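Local coordinates for SPCC18.06c protein (Schizosaccharomyces pombe, PDB 2P51) that removes poly(A) tails from mRNA as a metal-dependent 3'-exoribonuclease of the DEDD fold, the catalytic component of the CCR4-NOT complex, releasing 5'-AMP, at residues S49-E53 with H236-A242; I86-L92 with C104-F110. One frame throughout, in Å; residues are numbered along the deposited sequence.

Contact 1 of 2, residues S49-E53 with H236-A242; sequences SMDTE and HQAGSDA. With MG (magnesium ion), chain C; MG (magnesium ion), chain B.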
loop_
_atom_site.group_PDB
_atom_site.type_symbol
_atom_site.label_atom_id
_atom_site.label_comp_id
_atom_site.label_asym_id
_atom_site.label_seq_id
_atom_site.Cartn_x
_atom_site.Cartn_y
_atom_site.Cartn_z
ATOM N N SER A 49 5.960 -2.464 -4.666
ATOM C CA SER A 49 5.086 -3.151 -3.688
ATOM C C SER A 49 4.627 -2.136 -2.662
ATOM O O SER A 49 5.487 -1.304 -2.272
ATOM C CB SER A 49 5.803 -4.334 -3.010
ATOM O OG SER A 49 6.157 -5.267 -4.054
ATOM N N MET A 50 3.350 -2.212 -2.253
ATOM C CA MET A 50 2.801 -1.104 -1.464
ATOM C C MET A 50 1.955 -1.623 -0.318
ATOM O O MET A 50 1.284 -2.666 -0.431
ATOM C CB MET A 50 1.969 -0.184 -2.384
ATOM C CG MET A 50 1.265 0.985 -1.752
ATOM S SD MET A 50 -0.368 0.549 -1.073
ATOM C CE MET A 50 -1.301 0.468 -2.623
ATOM N N ASP A 51 2.021 -0.815 0.754
ATOM C CA ASP A 51 1.124 -0.986 1.893
ATOM C C ASP A 51 0.785 0.388 2.469
ATOM O O ASP A 51 1.566 1.337 2.168
ATOM C CB ASP A 51 1.735 -1.848 3.017
ATOM C CG ASP A 51 0.736 -2.199 4.115
ATOM O OD1 ASP A 51 -0.463 -2.374 3.781
ATOM O OD2 ASP A 51 1.199 -2.290 5.269
ATOM N N THR A 52 -0.278 0.495 3.274
ATOM C CA THR A 52 -0.508 1.765 3.954
ATOM C C THR A 52 -0.881 1.480 5.415
ATOM O O THR A 52 -1.323 0.387 5.749
ATOM C CB THR A 52 -1.665 2.621 3.379
ATOM O OG1 THR A 52 -2.918 2.036 3.730
ATOM C CG2 THR A 52 -1.554 2.743 1.838
ATOM N N GLU A 53 -0.657 2.451 6.299
ATOM C CA GLU A 53 -1.217 2.362 7.635
ATOM C C GLU A 53 -2.218 3.537 7.771
ATOM O O GLU A 53 -1.983 4.642 7.244
ATOM C CB GLU A 53 -0.165 2.435 8.734
ATOM C CG GLU A 53 0.966 1.421 8.656
ATOM C CD GLU A 53 0.520 -0.013 8.657
ATOM O OE1 GLU A 53 -0.445 -0.379 9.338
ATOM O OE2 GLU A 53 1.168 -0.829 7.931
ATOM N N HIS A 236 3.645 -4.190 10.905
ATOM C CA HIS A 236 2.589 -3.212 11.084
ATOM C C HIS A 236 3.176 -1.818 10.980
ATOM O O HIS A 236 2.602 -0.882 11.548
ATOM C CB HIS A 236 1.824 -3.489 12.404
ATOM C CG HIS A 236 0.436 -2.962 12.303
ATOM N ND1 HIS A 236 -0.635 -3.789 12.015
ATOM C CD2 HIS A 236 -0.053 -1.701 12.422
ATOM C CE1 HIS A 236 -1.745 -3.056 11.959
ATOM N NE2 HIS A 236 -1.426 -1.774 12.218
ATOM N N GLN A 237 4.266 -1.680 10.214
ATOM C CA GLN A 237 4.705 -0.389 9.709
ATOM C C GLN A 237 4.748 -0.509 8.182
ATOM O O GLN A 237 5.159 -1.581 7.716
ATOM C CB GLN A 237 6.032 0.131 10.289
ATOM C CG GLN A 237 5.779 0.595 11.755
ATOM C CD GLN A 237 6.747 1.662 12.197
ATOM O OE1 GLN A 237 6.978 2.678 11.550
ATOM N NE2 GLN A 237 7.426 1.472 13.349
ATOM N N ALA A 238 4.310 0.520 7.460
ATOM C CA ALA A 238 4.027 0.287 6.028
ATOM C C ALA A 238 5.285 -0.011 5.233
ATOM O O ALA A 238 5.211 -0.766 4.258
ATOM C CB ALA A 238 3.276 1.434 5.409
ATOM N N GLY A 239 6.435 0.561 5.568
ATOM C CA GLY A 239 7.667 0.307 4.854
ATOM C C GLY A 239 8.028 -1.152 4.904
ATOM O O GLY A 239 8.237 -1.828 3.873
ATOM N N SER A 240 8.082 -1.720 6.093
ATOM C CA SER A 240 8.426 -3.121 6.311
ATOM C C SER A 240 7.365 -4.024 5.711
ATOM O O SER A 240 7.693 -5.030 5.052
ATOM C CB SER A 240 8.551 -3.344 7.827
ATOM O OG SER A 240 8.827 -4.714 8.074
ATOM N N ASP A 241 6.095 -3.674 5.908
ATOM C CA ASP A 241 5.042 -4.527 5.326
ATOM C C ASP A 241 5.107 -4.525 3.791
ATOM O O ASP A 241 4.892 -5.591 3.164
ATOM C CB ASP A 241 3.661 -4.070 5.771
ATOM C CG ASP A 241 3.373 -4.214 7.251
ATOM O OD1 ASP A 241 4.063 -4.998 7.958
ATOM O OD2 ASP A 241 2.434 -3.542 7.772
ATOM N N ALA A 242 5.398 -3.396 3.180
ATOM C CA ALA A 242 5.498 -3.329 1.711
ATOM C C ALA A 242 6.665 -4.156 1.229
ATOM O O ALA A 242 6.655 -4.844 0.191
ATOM C CB ALA A 242 5.670 -1.869 1.263
HETATM MG MG MG C . 0.641 -2.729 7.225
HETATM MG MG MG B . -2.173 -3.501 3.706
HETATM O O HOH W 1 -3.289 -2.232 4.893
HETATM O O HOH W 2 -1.341 -2.054 6.845
HETATM O O HOH W 3 -1.328 -4.965 2.525
HETATM O O HOH W 4 -1.599 -4.424 5.391
HETATM O O HOH W 5 -3.884 -4.760 3.539
#
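Asp51, Glu53 and Asp241 converge on one magnesium ion, each giving a single carboxylate oxygen: Asp51 OD2 and Glu53 OE2 lie 2.1 Å from it and Asp241 OD2 2.0 Å. CG of Asp51 stands anti to the backbone N (chi1 -172°), which sets the carboxylate between the two ions, one oxygen on each; OD1 holds the second magnesium at 2.0 Å, a site completed by Asp172 and four waters. The Glu53 chain is bent at chi2 (-58°), which turns OE2 to the first ion. The metal draws Glu53 OE2 and Asp241 OD2 to 3.0 Å, with the two carboxylates turned 66° apart.

Along the strand, Ala238 CB packs 3.7 Å from Asp51 O and Ala242 CB rests on the strand backbone near Met50 and Asp51, small side chains that let helix 238-242 come close to the strand. Asp241 OD1, turned from the metal, takes His236 N on its syn side at 3.1 Å and also salt-bridges Arg231. The His236 ring presents a face to Glu53 OE1, 3.3 Å from NE2, at an angle unsuited to a hydrogen bond. With an alanine here, the ring beside Glu53 OE1 would be gone, which would probably open a gap on that flank and let the carboxylate rock about its OE2-metal bond.

Water 2 binds the first magnesium and donates to Thr52 O, tying the ion to the strand backbone. Asp51, Glu53, Asp172 and Asp241 are the four acidic residues of the DEDD fold; with Asp51 shared by both ions, the site is consistent with two-metal-ion hydrolysis.

Contact 2 of 2, residues I86-L92 with C104-F110; sequences IQIGLAL and CTWQFNF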
loop_
_atom_site.group_PDB
_atom_site.type_symbol
_atom_site.label_atom_id
_atom_site.label_comp_id
_atom_site.label_asym_id
_atom_site.label_seq_id
_atom_site.Cartn_x
_atom_site.Cartn_y
_atom_site.Cartn_z
ATOM N N ILE A 86 -1.885 7.518 7.482
ATOM C CA ILE A 86 -0.772 7.710 8.428
ATOM C C ILE A 86 0.549 7.327 7.788
ATOM O O ILE A 86 1.556 8.050 8.005
ATOM C CB ILE A 86 -1.058 6.949 9.756
ATOM C CG1 ILE A 86 -2.239 7.588 10.506
ATOM C CG2 ILE A 86 0.164 6.897 10.655
ATOM C CD1 ILE A 86 -2.795 6.764 11.675
ATOM N N GLN A 87 0.623 6.267 7.015
ATOM C CA GLN A 87 1.868 5.939 6.365
ATOM C C GLN A 87 1.591 5.279 4.998
ATOM O O GLN A 87 0.592 4.575 4.867
ATOM C CB GLN A 87 2.751 4.885 7.060
ATOM C CG GLN A 87 3.490 5.293 8.290
ATOM C CD GLN A 87 4.315 4.179 8.894
ATOM O OE1 GLN A 87 3.864 3.001 8.871
ATOM N NE2 GLN A 87 5.448 4.496 9.457
ATOM N N ILE A 88 2.481 5.475 4.049
ATOM C CA ILE A 88 2.486 4.681 2.818
ATOM C C ILE A 88 3.862 4.061 2.672
ATOM O O ILE A 88 4.851 4.791 2.817
ATOM C CB ILE A 88 2.185 5.492 1.542
ATOM C CG1 ILE A 88 0.772 6.083 1.570
ATOM C CG2 ILE A 88 2.427 4.655 0.287
ATOM C CD1 ILE A 88 0.397 7.034 0.461
ATOM N N GLY A 89 3.930 2.784 2.367
ATOM C CA GLY A 89 5.206 2.083 2.121
ATOM C C GLY A 89 5.340 1.730 0.653
ATOM O O GLY A 89 4.364 1.193 0.090
ATOM N N LEU A 90 6.481 2.090 0.049
ATOM C CA LEU A 90 6.744 1.724 -1.326
ATOM C C LEU A 90 8.099 1.000 -1.407
ATOM O O LEU A 90 9.119 1.603 -1.099
ATOM C CB LEU A 90 6.775 2.948 -2.242
ATOM C CG LEU A 90 5.556 3.859 -2.323
ATOM C CD1 LEU A 90 5.814 5.038 -3.254
ATOM C CD2 LEU A 90 4.324 3.067 -2.768
ATOM N N ALA A 91 8.084 -0.252 -1.850
ATOM C CA ALA A 91 9.273 -1.071 -1.981
ATOM C C ALA A 91 9.501 -1.368 -3.464
ATOM O O ALA A 91 8.665 -1.998 -4.110
ATOM C CB ALA A 91 9.124 -2.360 -1.169
ATOM N N LEU A 92 10.650 -0.915 -3.975
ATOM C CA LEU A 92 10.956 -1.099 -5.390
ATOM C C LEU A 92 11.792 -2.359 -5.578
ATOM O O LEU A 92 12.685 -2.660 -4.799
ATOM C CB LEU A 92 11.718 0.056 -5.972
ATOM C CG LEU A 92 10.878 1.272 -6.439
ATOM C CD1 LEU A 92 9.918 1.834 -5.434
ATOM C CD2 LEU A 92 11.884 2.352 -6.916
ATOM N N CYS A 104 15.791 -0.847 0.584
ATOM C CA CYS A 104 14.860 -1.968 0.407
ATOM C C CYS A 104 13.439 -1.421 0.285
ATOM O O CYS A 104 12.621 -2.042 -0.389
ATOM C CB CYS A 104 14.955 -2.959 1.563
ATOM S SG CYS A 104 16.574 -3.707 1.911
ATOM N N THR A 105 13.114 -0.301 0.935
ATOM C CA THR A 105 11.753 0.230 0.936
ATOM C C THR A 105 11.763 1.671 1.439
ATOM O O THR A 105 12.665 2.078 2.188
ATOM C CB THR A 105 10.833 -0.674 1.784
ATOM O OG1 THR A 105 9.478 -0.230 1.674
ATOM C CG2 THR A 105 11.199 -0.619 3.273
ATOM N N TRP A 106 10.772 2.478 1.043
ATOM C CA TRP A 106 10.552 3.813 1.553
ATOM C C TRP A 106 9.289 3.810 2.411
ATOM O O TRP A 106 8.308 3.138 2.057
ATOM C CB TRP A 106 10.313 4.820 0.414
ATOM C CG TRP A 106 11.589 5.270 -0.246
ATOM C CD1 TRP A 106 12.270 6.429 0.064
ATOM C CD2 TRP A 106 12.336 4.624 -1.288
ATOM N NE1 TRP A 106 13.398 6.529 -0.731
ATOM C CE2 TRP A 106 13.462 5.460 -1.555
ATOM C CE3 TRP A 106 12.183 3.440 -2.016
ATOM C CZ2 TRP A 106 14.414 5.135 -2.525
ATOM C CZ3 TRP A 106 13.113 3.104 -2.985
ATOM C CH2 TRP A 106 14.217 3.951 -3.231
ATOM N N GLN A 107 9.348 4.594 3.471
ATOM C CA GLN A 107 8.206 4.752 4.331
ATOM C C GLN A 107 7.865 6.241 4.415
ATOM O O GLN A 107 8.592 7.015 5.021
ATOM C CB GLN A 107 8.560 4.198 5.712
ATOM C CG GLN A 107 7.479 4.333 6.768
ATOM C CD GLN A 107 7.770 3.310 7.882
ATOM O OE1 GLN A 107 7.210 2.203 7.790
ATOM N NE2 GLN A 107 8.567 3.699 8.859
ATOM N N PHE A 108 6.728 6.630 3.832
ATOM C CA PHE A 108 6.252 8.000 3.818
ATOM C C PHE A 108 5.366 8.213 5.039
ATOM O O PHE A 108 4.397 7.447 5.200
ATOM C CB PHE A 108 5.433 8.252 2.546
ATOM C CG PHE A 108 6.307 8.186 1.304
ATOM C CD1 PHE A 108 6.852 9.353 0.784
ATOM C CD2 PHE A 108 6.595 6.994 0.688
ATOM C CE1 PHE A 108 7.669 9.287 -0.338
ATOM C CE2 PHE A 108 7.427 6.933 -0.432
ATOM C CZ PHE A 108 7.998 8.067 -0.950
ATOM N N ASN A 109 5.695 9.185 5.873
ATOM C CA ASN A 109 4.963 9.420 7.123
ATOM C C ASN A 109 4.098 10.670 7.037
ATOM O O ASN A 109 4.669 11.750 6.764
ATOM C CB ASN A 109 6.012 9.555 8.246
ATOM C CG ASN A 109 6.802 8.249 8.398
ATOM O OD1 ASN A 109 6.229 7.204 8.746
ATOM N ND2 ASN A 109 8.097 8.343 8.105
ATOM N N PHE A 110 2.790 10.545 7.208
ATOM C CA PHE A 110 1.865 11.637 6.900
ATOM C C PHE A 110 1.369 12.357 8.145
ATOM O O PHE A 110 1.328 11.826 9.263
ATOM C CB PHE A 110 0.660 11.084 6.119
ATOM C CG PHE A 110 1.131 10.686 4.724
ATOM C CD1 PHE A 110 1.197 11.624 3.704
ATOM C CD2 PHE A 110 1.553 9.399 4.445
ATOM C CE1 PHE A 110 1.624 11.279 2.430
ATOM C CE2 PHE A 110 1.957 9.018 3.178
ATOM C CZ PHE A 110 2.020 9.991 2.171
HETATM O O HOH W 6 12.401 -4.070 -2.341
HETATM O O HOH W 7 12.985 -0.119 -2.676
#
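Gln87 and Asn109 both set CG beside the backbone N (chi1 -74° and -63°), and their side chains run alongside each other on one face of the hairpin, pointing the same way. Gln87 is extended beyond CG, which carries NE2 to Asn109 OD1 at 2.9 Å; the donor arrives nearly along the C=O axis and the acceptor lies in the Gln87 amide plane. Gln107 swings the other way, with CG trans to the main-chain nitrogen (chi1 178°), and brings its amide obliquely across that of Gln87. No hydrogen bond joins these two glutamines: Gln107 gives NE2 to Asp25, which also takes Asn109 ND2, and its OE1 accepts from Gly239 N.

The opposite face is apolar. Ile88 sends CG1 to within 3.6 Å of Phe110 CE2, and Leu90 CD1 meets Phe108 CE2 at 3.8 Å, so each aliphatic chain reaches diagonally to an aromatic ring of 104-110, two residues on from its own paired residue. Further along, Leu92 approaches the six-membered ring of Trp106 more loosely.

The backbones pair as an antiparallel hairpin, with Ile88-Phe108 and Leu90-Trp106 as hydrogen-bonded pairs; Phe108 N to Ile88 O and Trp106 N to Leu90 O are both 2.8 Å. Phe110 N to Ile86 O, at 2.9 Å, extends the pairing beyond the strand. Near the other end, water 6 bridges Leu92 O and Cys104 O.

Strand 23-26 borders 105-109 on the far side, and strand 47-53 borders 87-93, with Ile86 and Gln87 making a classic beta bulge opposite Glu53. Helix 31-41 packs on Trp106 and Phe108, Phe147 lies against the rings of Phe108 and Phe110, and helix 134-140 closes against Ile86 and Asn109.

How the contacts relate
Contact 2 is nested along the chain inside the loop that contact 1 closes, and the two centres are only about 6 Å apart. Strands 47-53 and 87-93 are sheet neighbours: Asp51 O lies 2.8 Å from Gly89 N, and Ser49 N the same distance from Ala91 O, both probably hydrogen bonds. The polar side of the hairpin also reaches the start of helix 238-257. Gln87 uses OE1 for Ala238 N and NE2 for Gln237 OE1, while Thr105 OG1 bonds Gly239 O. The Gln87 side chain lies about 7 Å from a magnesium ion and about 3 Å from that of Glu53. Through its hydrogen bonds contact 2 probably acts as a second shell, positioning the helix that carries Asp241.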